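Local coordinates for uncharacterized protein (Parabacteroides distasonis ATCC 8503, PDB 4R03) that is of unknown function but belongs to the DUF3836 family, folds as a single-layer antiparallel beta-sheet of consecutive hairpins, and is probably exported, at residues 2-7 with 20-25; 32-37 with 45-50; 59-64 with 81-86; 74-79 with 97-102. One frame throughout, in Å; residues are numbered along the deposited sequence.

Contact 1 of 4, residues 2-7 with 20-25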
# COMPACT_ATOMS: atom_id res chain seq x y z
N LYS A 2 -9.33 -0.18 19.67
CA LYS A 2 -9.04 0.41 18.34
C LYS A 2 -10.27 0.26 17.42
O LYS A 2 -10.79 -0.83 17.24
CB LYS A 2 -7.86 -0.30 17.74
CG LYS A 2 -6.53 -0.08 18.53
CD LYS A 2 -5.43 -0.72 17.72
CE LYS A 2 -4.15 -1.04 18.48
NZ LYS A 2 -3.62 0.18 18.98
N ASP A 3 -10.65 1.38 16.83
CA ASP A 3 -11.59 1.44 15.71
C ASP A 3 -10.82 2.07 14.54
O ASP A 3 -9.79 2.77 14.79
CB ASP A 3 -12.83 2.27 16.07
CG ASP A 3 -13.68 1.58 17.15
OD1 ASP A 3 -14.45 0.63 16.79
OD2 ASP A 3 -13.57 2.06 18.32
N TYR A 4 -11.33 1.95 13.33
CA TYR A 4 -10.68 2.49 12.15
C TYR A 4 -11.69 3.24 11.31
O TYR A 4 -12.84 2.78 11.12
CB TYR A 4 -9.98 1.42 11.30
CG TYR A 4 -8.87 0.76 12.03
CD1 TYR A 4 -7.63 1.36 12.13
CD2 TYR A 4 -9.09 -0.47 12.69
CE1 TYR A 4 -6.59 0.72 12.82
CE2 TYR A 4 -8.06 -1.08 13.44
CZ TYR A 4 -6.84 -0.47 13.47
OH TYR A 4 -5.82 -1.04 14.24
N LEU A 5 -11.25 4.38 10.79
CA LEU A 5 -12.01 5.15 9.80
C LEU A 5 -11.18 5.10 8.50
O LEU A 5 -9.95 5.36 8.50
CB LEU A 5 -12.16 6.58 10.28
CG LEU A 5 -12.92 7.51 9.33
CD1 LEU A 5 -14.37 7.21 9.25
CD2 LEU A 5 -12.77 8.97 9.85
N TYR A 6 -11.80 4.69 7.42
CA TYR A 6 -11.13 4.54 6.16
C TYR A 6 -11.68 5.59 5.20
O TYR A 6 -12.89 5.75 5.10
CB TYR A 6 -11.35 3.20 5.57
CG TYR A 6 -10.97 2.03 6.48
CD1 TYR A 6 -9.68 1.56 6.53
CD2 TYR A 6 -11.93 1.44 7.27
CE1 TYR A 6 -9.32 0.53 7.37
CE2 TYR A 6 -11.59 0.38 8.11
CZ TYR A 6 -10.31 -0.08 8.14
OH TYR A 6 -9.90 -1.12 8.98
N ASP A 7 -10.79 6.21 4.44
CA ASP A 7 -11.19 7.15 3.36
C ASP A 7 -10.61 6.60 2.06
O ASP A 7 -9.36 6.64 1.87
CB ASP A 7 -10.63 8.54 3.65
CG ASP A 7 -10.99 9.57 2.61
OD1 ASP A 7 -11.96 9.33 1.88
OD2 ASP A 7 -10.29 10.60 2.52
N VAL A 20 -6.04 5.31 6.17
CA VAL A 20 -6.53 4.68 7.39
C VAL A 20 -6.27 5.60 8.56
O VAL A 20 -5.11 6.02 8.77
CB VAL A 20 -5.80 3.34 7.68
CG1 VAL A 20 -6.36 2.67 8.95
CG2 VAL A 20 -5.87 2.42 6.49
N PHE A 21 -7.33 5.93 9.28
CA PHE A 21 -7.27 6.67 10.53
C PHE A 21 -7.50 5.71 11.72
O PHE A 21 -8.43 4.88 11.68
CB PHE A 21 -8.31 7.76 10.63
CG PHE A 21 -8.23 8.82 9.58
CD1 PHE A 21 -8.78 8.62 8.35
CD2 PHE A 21 -7.71 10.08 9.88
CE1 PHE A 21 -8.75 9.63 7.40
CE2 PHE A 21 -7.70 11.08 8.90
CZ PHE A 21 -8.18 10.83 7.69
N LEU A 22 -6.62 5.78 12.70
CA LEU A 22 -6.79 5.04 13.96
C LEU A 22 -7.57 5.87 14.97
O LEU A 22 -7.22 7.02 15.28
CB LEU A 22 -5.41 4.67 14.52
CG LEU A 22 -5.44 4.01 15.92
CD1 LEU A 22 -6.15 2.68 15.89
CD2 LEU A 22 -3.98 3.82 16.42
N GLN A 23 -8.65 5.30 15.47
CA GLN A 23 -9.49 5.87 16.51
C GLN A 23 -9.23 5.07 17.80
O GLN A 23 -9.50 3.87 17.83
CB GLN A 23 -10.94 5.77 16.12
CG GLN A 23 -11.33 6.63 14.90
CD GLN A 23 -12.59 6.15 14.27
OE1 GLN A 23 -12.75 4.99 13.97
NE2 GLN A 23 -13.47 7.08 13.99
N GLU A 24 -8.66 5.75 18.80
CA GLU A 24 -8.27 5.00 20.00
C GLU A 24 -8.44 5.92 21.19
O GLU A 24 -7.89 6.99 21.19
CB GLU A 24 -6.84 4.55 19.86
CG GLU A 24 -6.28 3.79 21.05
CD GLU A 24 -5.01 3.02 20.68
OE1 GLU A 24 -4.16 3.51 19.88
OE2 GLU A 24 -4.83 1.90 21.22
N ASN A 25 -9.18 5.43 22.19
CA ASN A 25 -9.42 6.20 23.40
C ASN A 25 -9.83 7.64 23.17
O ASN A 25 -9.36 8.56 23.86
CB ASN A 25 -8.21 6.09 24.29
CG ASN A 25 -7.89 4.65 24.62
OD1 ASN A 25 -8.79 3.81 24.80
ND2 ASN A 25 -6.61 4.32 24.62
O HOH W 1 -11.79 3.53 19.52
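Phe21 N donates to Leu5 O at 2.8 Å, and that oxygen also lies in the plane of the Phe21 ring at its edge, 3.5 Å from CD1. Leu5 N returns a bond to Phe21 O, and Asp3 and Gln23 repeat the pair, with Asp3 N pointing almost straight at Gln23 O (178°). On the face carrying Asp3, Leu5 and Gln23, the Gln23 carboxamide reaches across the partner strand: OE1 comes within 3.4 Å of Asp3 CB, while NE2 nears Leu5 CB. On the other face the Tyr4 ring touches two aliphatic groups, CD1 meeting Val20 CG1 and CE1 meeting Leu22 CD1, each at 3.7 Å. Tyr6 runs alongside Val20, and Val20 CG2 sits at the edge of the Tyr6 ring. The Lys2 chain is extended as far as CE and then bends (chi4 -61°), which brings NZ 3.1 Å from Glu24 OE2, a salt bridge in which NZ approaches from above the carboxylate plane. An alanine in place of Glu24 would probably leave the Lys2 ammonium without this partner and freer to turn. The pairing is antiparallel, and because strands 2-11 and 14-24 are consecutive they form a beta-hairpin, the first of the sheet, with 2-11 at its edge.

Contact 2 of 4, residues 32-37 with 45-50; sequences VRYEFQ and SEKKAF
The Tyr34 ring has Lys47 on one face and Val32 on the other. Lys47 NZ stands 4.4 Å from the ring centroid, 22° off the normal, in a cation-pi contact, and Val32 CG2 lies over the opposite face toward the rim. The Lys47 chain is fully extended with CG anti to its backbone N (chi1 173°): it first runs beside Phe36, CG 3.8 Å from CE1, and then crosses Tyr34, where CE approaches CD1 to 3.4 Å. Ala49 CB fills in next to Tyr34 CD1. On the sheet face carrying Arg33, Glu35 and Phe50, Arg33 grips Glu35 side-on, NE (2.9 Å) and NH2 both donating to OE2 nearly in the guanidinium plane, and the carboxylate accepts on its anti side. Glu35 meets Phe50 at about a right angle, CD 3.6 Å from CE1. The guanidinium also meets a phosphate and the Trp59 ring. A leucine in place of Glu35 would probably leave Arg33 NE and NH2 without the oxygen they share. Farther along, Gln37 and Glu46 lie side by side with amide and carboxylate planes 80° apart; their direct NE2 to OE2 bond is weak, but a water joins Gln37 NE2 to Glu46 OE1. Ser45 and Glu46 both face Gln37, a classic beta bulge. Strand 14-24 borders this hairpin beyond 27-38 and strand 58-69 beyond 44-53, while the C-terminal residues approach the Tyr34 face: Ile107 O and Ser109 OG accept from Lys47 NZ, and Phe108 meets Phe36.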
# COMPACT_ATOMS: atom_id res chain seq x y z
N VAL A 32 -1.90 5.41 8.07
CA VAL A 32 -1.20 5.02 6.86
C VAL A 32 -2.01 5.46 5.66
O VAL A 32 -3.24 5.51 5.74
CB VAL A 32 -0.87 3.48 6.84
CG1 VAL A 32 -2.12 2.63 6.97
CG2 VAL A 32 -0.09 3.08 5.64
N ARG A 33 -1.34 5.78 4.55
CA ARG A 33 -1.93 6.10 3.26
C ARG A 33 -1.34 5.16 2.21
O ARG A 33 -0.16 4.96 2.15
CB ARG A 33 -1.63 7.54 2.86
CG ARG A 33 -2.10 7.92 1.46
CD ARG A 33 -1.70 9.37 1.15
NE ARG A 33 -2.06 9.67 -0.24
CZ ARG A 33 -3.21 10.17 -0.61
NH1 ARG A 33 -4.11 10.56 0.27
NH2 ARG A 33 -3.42 10.33 -1.90
N TYR A 34 -2.23 4.56 1.42
CA TYR A 34 -1.85 3.67 0.34
C TYR A 34 -2.22 4.34 -0.98
O TYR A 34 -3.30 4.94 -1.13
CB TYR A 34 -2.57 2.37 0.43
CG TYR A 34 -2.35 1.62 1.71
CD1 TYR A 34 -1.12 1.10 2.00
CD2 TYR A 34 -3.36 1.40 2.61
CE1 TYR A 34 -0.92 0.39 3.15
CE2 TYR A 34 -3.16 0.72 3.81
CZ TYR A 34 -1.93 0.14 4.04
OH TYR A 34 -1.71 -0.56 5.24
N GLU A 35 -1.36 4.22 -1.97
CA GLU A 35 -1.63 4.68 -3.35
C GLU A 35 -1.38 3.50 -4.27
O GLU A 35 -0.41 2.75 -4.09
CB GLU A 35 -0.76 5.84 -3.71
CG GLU A 35 -1.01 7.08 -2.88
CD GLU A 35 -0.23 8.30 -3.31
OE1 GLU A 35 0.70 8.18 -4.13
OE2 GLU A 35 -0.51 9.40 -2.72
N PHE A 36 -2.22 3.37 -5.30
CA PHE A 36 -2.20 2.20 -6.18
C PHE A 36 -2.06 2.63 -7.62
O PHE A 36 -2.68 3.60 -8.09
CB PHE A 36 -3.51 1.39 -6.05
CG PHE A 36 -3.80 0.93 -4.66
CD1 PHE A 36 -3.26 -0.27 -4.19
CD2 PHE A 36 -4.52 1.71 -3.78
CE1 PHE A 36 -3.52 -0.68 -2.88
CE2 PHE A 36 -4.76 1.31 -2.49
CZ PHE A 36 -4.24 0.11 -2.03
N GLN A 37 -1.26 1.86 -8.34
CA GLN A 37 -1.18 1.97 -9.79
C GLN A 37 -1.47 0.59 -10.41
O GLN A 37 -1.39 -0.44 -9.76
CB GLN A 37 0.17 2.53 -10.23
CG GLN A 37 0.48 3.96 -9.72
CD GLN A 37 1.79 4.54 -10.28
OE1 GLN A 37 1.94 4.73 -11.49
NE2 GLN A 37 2.73 4.83 -9.41
N SER A 45 -0.35 -3.03 -10.06
CA SER A 45 1.07 -3.20 -10.43
C SER A 45 2.00 -2.65 -9.36
O SER A 45 3.13 -3.11 -9.21
CB SER A 45 1.33 -2.51 -11.74
OG SER A 45 1.01 -1.14 -11.72
N GLU A 46 1.52 -1.67 -8.58
CA GLU A 46 2.33 -1.04 -7.58
C GLU A 46 1.45 -0.51 -6.44
O GLU A 46 0.39 0.04 -6.71
CB GLU A 46 3.13 0.10 -8.18
CG GLU A 46 4.16 0.71 -7.22
CD GLU A 46 4.60 2.09 -7.63
OE1 GLU A 46 5.50 2.23 -8.48
OE2 GLU A 46 4.00 3.05 -7.09
N LYS A 47 1.89 -0.74 -5.21
CA LYS A 47 1.25 -0.22 -3.99
C LYS A 47 2.34 0.54 -3.24
O LYS A 47 3.39 -0.03 -2.92
CB LYS A 47 0.66 -1.31 -3.15
CG LYS A 47 0.11 -0.91 -1.79
CD LYS A 47 -0.38 -2.12 -1.04
CE LYS A 47 -1.09 -1.78 0.22
NZ LYS A 47 -1.62 -3.00 0.84
N LYS A 48 2.11 1.81 -2.95
CA LYS A 48 2.98 2.60 -2.09
C LYS A 48 2.28 2.92 -0.80
O LYS A 48 1.09 3.26 -0.82
CB LYS A 48 3.37 3.87 -2.76
CG LYS A 48 4.40 3.75 -3.79
CD LYS A 48 4.78 5.20 -4.22
CE LYS A 48 5.66 5.17 -5.40
NZ LYS A 48 6.19 6.51 -5.65
N ALA A 49 2.97 2.76 0.30
CA ALA A 49 2.45 3.04 1.63
C ALA A 49 3.25 4.23 2.18
O ALA A 49 4.51 4.25 2.06
CB ALA A 49 2.58 1.88 2.56
N PHE A 50 2.53 5.18 2.78
CA PHE A 50 3.10 6.36 3.40
C PHE A 50 2.75 6.39 4.88
O PHE A 50 1.62 6.04 5.27
CB PHE A 50 2.53 7.62 2.75
CG PHE A 50 2.78 7.75 1.28
CD1 PHE A 50 2.02 7.02 0.36
CD2 PHE A 50 3.78 8.60 0.79
CE1 PHE A 50 2.24 7.14 -0.99
CE2 PHE A 50 4.00 8.69 -0.57
CZ PHE A 50 3.23 7.96 -1.46
O HOH W 2 1.51 3.69 -6.23
O HOH W 3 5.80 4.85 -9.39

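Contact 3 of 4, residues 59-64 with 81-86; sequences WVPFYQ and GMWDKK. With PO4 (phosphate ion), chain D.
Pro61 CG and CB lie over one face of the Trp83 indole, and this is the tight part of the contact. Pro61 CG stands 3.8 Å from the centroid of the six-membered ring, only 13° off the normal, a CH-pi contact, while Pro61 CB sits 3.6 Å from Trp83 CD2. Trp83 CB points toward the partner strand, and CG is anti to the backbone N (chi1 -177°); Trp83 CD1 also comes 3.4 Å from Pro61 O. The solvent side begins at the next residue: exposed Phe62 has its CB directed away from the partner strand, and a water bridges Phe62 O and Trp83 O. Trp83 N donates to Phe62 O at 2.9 Å from well above the carbonyl plane. Gln64 and Gly81 form a regular hydrogen-bonded pair, with both backbone bonds made. Between the Phe62-Trp83 bond and that pair, Tyr63 and selenomethionine Met82 form a non-hydrogen-bonded pair with looser side chains: Tyr63 CB and Met82 CG are 4.4 Å apart, and the Tyr63 ring leads away to Ala49, Tyr34 and Tyr80. Phe62 and Tyr63 both face Ala49 in a classic beta bulge. Past Trp83 the strands part, and Asp84 OD1 accepts from Lys86 N in an Asx turn. At the far end Trp59 NE1 donates to O2 of a phosphate, which Lys30 NZ also binds. The chemistry is thus backbone bonding plus one proline-indole patch, while the phosphate, probably from the crystallisation liquor, suggests at most a spot able to accept an anion.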
# COMPACT_ATOMS: atom_id res chain seq x y z
N TRP A 59 2.64 13.30 4.68
CA TRP A 59 2.85 11.92 4.29
C TRP A 59 4.28 11.74 3.80
O TRP A 59 4.75 12.50 2.91
CB TRP A 59 1.86 11.56 3.19
CG TRP A 59 0.43 11.49 3.61
CD1 TRP A 59 -0.57 12.31 3.17
CD2 TRP A 59 -0.17 10.56 4.50
NE1 TRP A 59 -1.75 11.96 3.77
CE2 TRP A 59 -1.55 10.89 4.58
CE3 TRP A 59 0.30 9.49 5.26
CZ2 TRP A 59 -2.43 10.20 5.43
CZ3 TRP A 59 -0.61 8.80 6.09
CH2 TRP A 59 -1.95 9.16 6.13
N VAL A 60 4.96 10.72 4.32
CA VAL A 60 6.33 10.40 3.96
C VAL A 60 6.33 8.93 3.46
O VAL A 60 5.75 8.06 4.11
CB VAL A 60 7.27 10.50 5.15
CG1 VAL A 60 8.68 10.26 4.71
CG2 VAL A 60 7.15 11.90 5.76
N PRO A 61 6.99 8.67 2.33
CA PRO A 61 7.02 7.28 1.85
C PRO A 61 7.60 6.34 2.86
O PRO A 61 8.57 6.69 3.59
CB PRO A 61 7.91 7.32 0.61
CG PRO A 61 8.18 8.68 0.33
CD PRO A 61 7.76 9.57 1.48
N PHE A 62 7.03 5.12 2.94
CA PHE A 62 7.41 4.11 3.87
C PHE A 62 7.84 2.81 3.19
O PHE A 62 8.96 2.33 3.42
CB PHE A 62 6.28 3.85 4.91
CG PHE A 62 6.70 2.95 6.00
CD1 PHE A 62 7.80 3.27 6.78
CD2 PHE A 62 6.05 1.79 6.24
CE1 PHE A 62 8.24 2.43 7.79
CE2 PHE A 62 6.49 0.92 7.26
CZ PHE A 62 7.59 1.25 8.02
N TYR A 63 7.00 2.27 2.30
CA TYR A 63 7.37 1.10 1.49
C TYR A 63 6.66 1.11 0.19
O TYR A 63 5.69 1.85 -0.03
CB TYR A 63 7.17 -0.23 2.24
CG TYR A 63 5.72 -0.67 2.50
CD1 TYR A 63 4.92 -1.08 1.44
CD2 TYR A 63 5.19 -0.69 3.76
CE1 TYR A 63 3.59 -1.56 1.65
CE2 TYR A 63 3.86 -1.18 3.98
CZ TYR A 63 3.12 -1.59 2.91
OH TYR A 63 1.78 -2.02 3.07
N GLN A 64 7.12 0.26 -0.71
CA GLN A 64 6.58 0.12 -2.05
C GLN A 64 6.58 -1.37 -2.40
O GLN A 64 7.60 -2.05 -2.19
CB GLN A 64 7.41 0.85 -3.08
CG GLN A 64 6.91 0.69 -4.48
CD GLN A 64 7.81 1.35 -5.49
OE1 GLN A 64 8.92 0.87 -5.77
NE2 GLN A 64 7.34 2.44 -6.04
N GLY A 81 10.11 -3.17 -1.02
CA GLY A 81 11.28 -2.41 -0.56
C GLY A 81 10.85 -1.26 0.33
O GLY A 81 9.77 -0.73 0.11
N MSE A 82 11.65 -0.93 1.34
CA MSE A 82 11.41 0.20 2.23
C MSE A 82 12.10 1.44 1.70
O MSE A 82 13.20 1.39 1.12
CB MSE A 82 11.85 -0.12 3.65
CG MSE A 82 11.03 -1.15 4.24
SE MSE A 82 11.50 -1.49 6.06
CE MSE A 82 12.06 0.25 6.57
N TRP A 83 11.46 2.58 1.97
CA TRP A 83 12.04 3.89 1.61
C TRP A 83 13.34 4.15 2.38
O TRP A 83 13.40 4.02 3.57
CB TRP A 83 11.04 4.98 2.00
CG TRP A 83 11.44 6.37 1.65
CD1 TRP A 83 11.70 7.37 2.53
CD2 TRP A 83 11.52 6.94 0.35
NE1 TRP A 83 11.93 8.52 1.85
CE2 TRP A 83 11.87 8.30 0.51
CE3 TRP A 83 11.32 6.45 -0.94
CZ2 TRP A 83 11.99 9.16 -0.57
CZ3 TRP A 83 11.47 7.30 -2.01
CH2 TRP A 83 11.82 8.66 -1.81
N ASP A 84 14.34 4.52 1.61
CA ASP A 84 15.64 4.96 2.12
C ASP A 84 15.67 6.50 2.01
O ASP A 84 15.65 7.04 0.92
CB ASP A 84 16.74 4.33 1.27
CG ASP A 84 18.11 4.65 1.79
OD1 ASP A 84 18.35 5.82 2.13
OD2 ASP A 84 18.91 3.70 1.89
N LYS A 85 15.59 7.14 3.15
CA LYS A 85 15.43 8.61 3.24
C LYS A 85 16.64 9.39 2.70
O LYS A 85 16.50 10.54 2.32
CB LYS A 85 15.10 9.01 4.67
CG LYS A 85 16.21 8.60 5.70
CD LYS A 85 16.98 9.74 6.25
CE LYS A 85 17.86 9.27 7.41
NZ LYS A 85 18.79 10.30 7.74
N LYS A 86 17.80 8.73 2.63
CA LYS A 86 18.98 9.37 2.04
C LYS A 86 19.03 9.18 0.52
O LYS A 86 19.19 10.14 -0.24
CB LYS A 86 20.24 8.80 2.71
CG LYS A 86 21.48 9.66 2.53
CD LYS A 86 22.62 9.12 3.38
CE LYS A 86 23.98 9.69 2.92
NZ LYS A 86 25.10 8.73 3.23
P PO4 D . -5.26 12.96 3.45
O1 PO4 D . -4.78 12.02 2.36
O2 PO4 D . -4.05 13.49 4.11
O3 PO4 D . -6.18 12.30 4.49
O4 PO4 D . -6.08 14.06 2.80
O HOH W 4 11.09 3.39 5.29

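Contact 4 of 4, residues 74-79 with 97-102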
# COMPACT_ATOMS: atom_id res chain seq x y z
N GLY A 74 -1.50 -19.50 -10.45
CA GLY A 74 -2.36 -19.21 -9.29
C GLY A 74 -1.68 -18.37 -8.21
O GLY A 74 -2.12 -18.36 -7.06
N GLU A 75 -0.59 -17.70 -8.59
CA GLU A 75 0.28 -17.01 -7.61
C GLU A 75 0.63 -15.61 -8.13
O GLU A 75 0.75 -15.37 -9.33
CB GLU A 75 1.55 -17.81 -7.35
CG GLU A 75 1.28 -19.10 -6.52
CD GLU A 75 2.53 -19.95 -6.30
OE1 GLU A 75 3.51 -19.80 -7.08
OE2 GLU A 75 2.52 -20.77 -5.36
N ILE A 76 0.70 -14.68 -7.20
CA ILE A 76 1.17 -13.35 -7.50
C ILE A 76 2.58 -13.17 -6.88
O ILE A 76 2.76 -13.42 -5.70
CB ILE A 76 0.17 -12.30 -6.90
CG1 ILE A 76 -1.26 -12.52 -7.43
CG2 ILE A 76 0.61 -10.91 -7.27
CD1 ILE A 76 -2.33 -11.83 -6.57
N LYS A 77 3.53 -12.74 -7.68
CA LYS A 77 4.91 -12.51 -7.24
C LYS A 77 5.05 -11.04 -6.82
O LYS A 77 4.74 -10.15 -7.61
CB LYS A 77 5.89 -12.83 -8.36
CG LYS A 77 6.05 -14.33 -8.57
CD LYS A 77 7.01 -14.64 -9.71
CE LYS A 77 7.25 -16.16 -9.83
NZ LYS A 77 8.36 -16.52 -10.76
N THR A 78 5.44 -10.84 -5.59
CA THR A 78 5.55 -9.48 -5.02
C THR A 78 6.98 -9.16 -4.63
O THR A 78 7.72 -10.01 -4.14
CB THR A 78 4.62 -9.24 -3.81
OG1 THR A 78 5.12 -9.91 -2.64
CG2 THR A 78 3.19 -9.71 -4.17
N ASN A 79 7.37 -7.90 -4.90
CA ASN A 79 8.71 -7.39 -4.57
C ASN A 79 8.52 -6.13 -3.72
O ASN A 79 7.84 -5.18 -4.16
CB ASN A 79 9.44 -7.04 -5.81
CG ASN A 79 10.89 -6.57 -5.53
OD1 ASN A 79 11.20 -5.39 -5.58
ND2 ASN A 79 11.75 -7.53 -5.26
N MSE A 97 7.99 -11.98 -2.01
CA MSE A 97 6.99 -12.91 -1.46
C MSE A 97 6.12 -13.44 -2.60
O MSE A 97 6.25 -13.01 -3.75
CB MSE A 97 6.10 -12.25 -0.38
CG MSE A 97 5.36 -13.26 0.54
SE MSE A 97 4.58 -12.53 2.18
CE MSE A 97 6.21 -12.09 3.16
N ILE A 98 5.31 -14.44 -2.26
CA ILE A 98 4.21 -14.91 -3.11
C ILE A 98 2.89 -14.79 -2.37
O ILE A 98 2.81 -15.11 -1.20
CB ILE A 98 4.36 -16.40 -3.46
CG1 ILE A 98 5.66 -16.65 -4.20
CG2 ILE A 98 3.15 -16.87 -4.31
CD1 ILE A 98 5.67 -16.20 -5.57
N ILE A 99 1.87 -14.30 -3.06
CA ILE A 99 0.51 -14.20 -2.53
C ILE A 99 -0.31 -15.17 -3.41
O ILE A 99 -0.21 -15.14 -4.63
CB ILE A 99 -0.03 -12.76 -2.76
CG1 ILE A 99 0.74 -11.74 -1.92
CG2 ILE A 99 -1.53 -12.64 -2.40
CD1 ILE A 99 0.23 -10.28 -2.15
N PRO A 100 -1.15 -16.02 -2.79
CA PRO A 100 -2.06 -16.75 -3.70
C PRO A 100 -3.02 -15.79 -4.42
O PRO A 100 -3.50 -14.81 -3.81
CB PRO A 100 -2.87 -17.68 -2.76
CG PRO A 100 -2.41 -17.42 -1.38
CD PRO A 100 -1.43 -16.26 -1.36
N SER A 101 -3.33 -16.08 -5.67
CA SER A 101 -4.23 -15.27 -6.47
C SER A 101 -5.60 -15.07 -5.82
O SER A 101 -6.25 -14.02 -6.01
CB SER A 101 -4.41 -15.88 -7.86
OG SER A 101 -3.19 -15.77 -8.56
N THR A 102 -6.03 -16.06 -5.03
CA THR A 102 -7.33 -15.97 -4.34
C THR A 102 -7.36 -14.84 -3.29
O THR A 102 -8.42 -14.45 -2.87
CB THR A 102 -7.68 -17.25 -3.59
OG1 THR A 102 -6.65 -17.54 -2.66
CG2 THR A 102 -7.82 -18.42 -4.56
O HOH W 5 -4.67 -18.94 -5.62
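Ile98 lies between Glu75 and Lys77 on the partner strand. Its CB is 4.1 Å from Ile76 O; CG2, anti to the backbone N, branches toward Glu75 and meets Glu75 CB at 3.6 Å, with Glu75 CG and CD close behind. The other branch, through CG1, bends (chi2 -74°) and ends with CD1 3.6 Å from Lys77 CG, alongside the lysine chain, which points the same way. Beneath these side chains Ile76 and Ile99 exchange two backbone bonds, as do Thr78 and Met97, the pattern of the antiparallel hairpin formed by strands 75-84 and 94-100, the last hairpin of the single-layer sheet, with 94-100 at its edge. The opposite face carries Thr78 and Ile99, which cross at about a right angle so that Thr78 CG2 touches Ile99 CD1 at 3.6 Å. Ile76 CG1 and CD1 reach past Ile99 to Ser101, CD1 lying 3.9 Å from its CA. Where the strand gives way to a 3-10 turn, Ser101 N donates nearly straight (174°) to Gly74 O, entering from above the carbonyl plane. A water also donates to Gly74 O, at 3.0 Å, and accepts from Thr102 N.

The four contacts belong to one meandering antiparallel sheet whose strands follow chain order. Contacts 1 and 2 have centres 18 Å apart and are joined by a probable hydrogen bond from Val20 N to Val32 O, 2.8 Å. Contacts 2 and 3 are nearer, centres 11 Å apart, stitched by probable bonds between Ala49 and Phe62 and between Ala49 and Tyr63. Contacts 3 and 4 use the two ends of strand 75-84, centres 22 Å apart. Contacts 1 and 4 lie on opposite sides of the chain centre, about 28 Å between their centres. The phosphate at Trp59 also forms a salt bridge with Arg33 of contact 2, and its nearest atom is about 4 Å from the Phe21 side chain of contact 1.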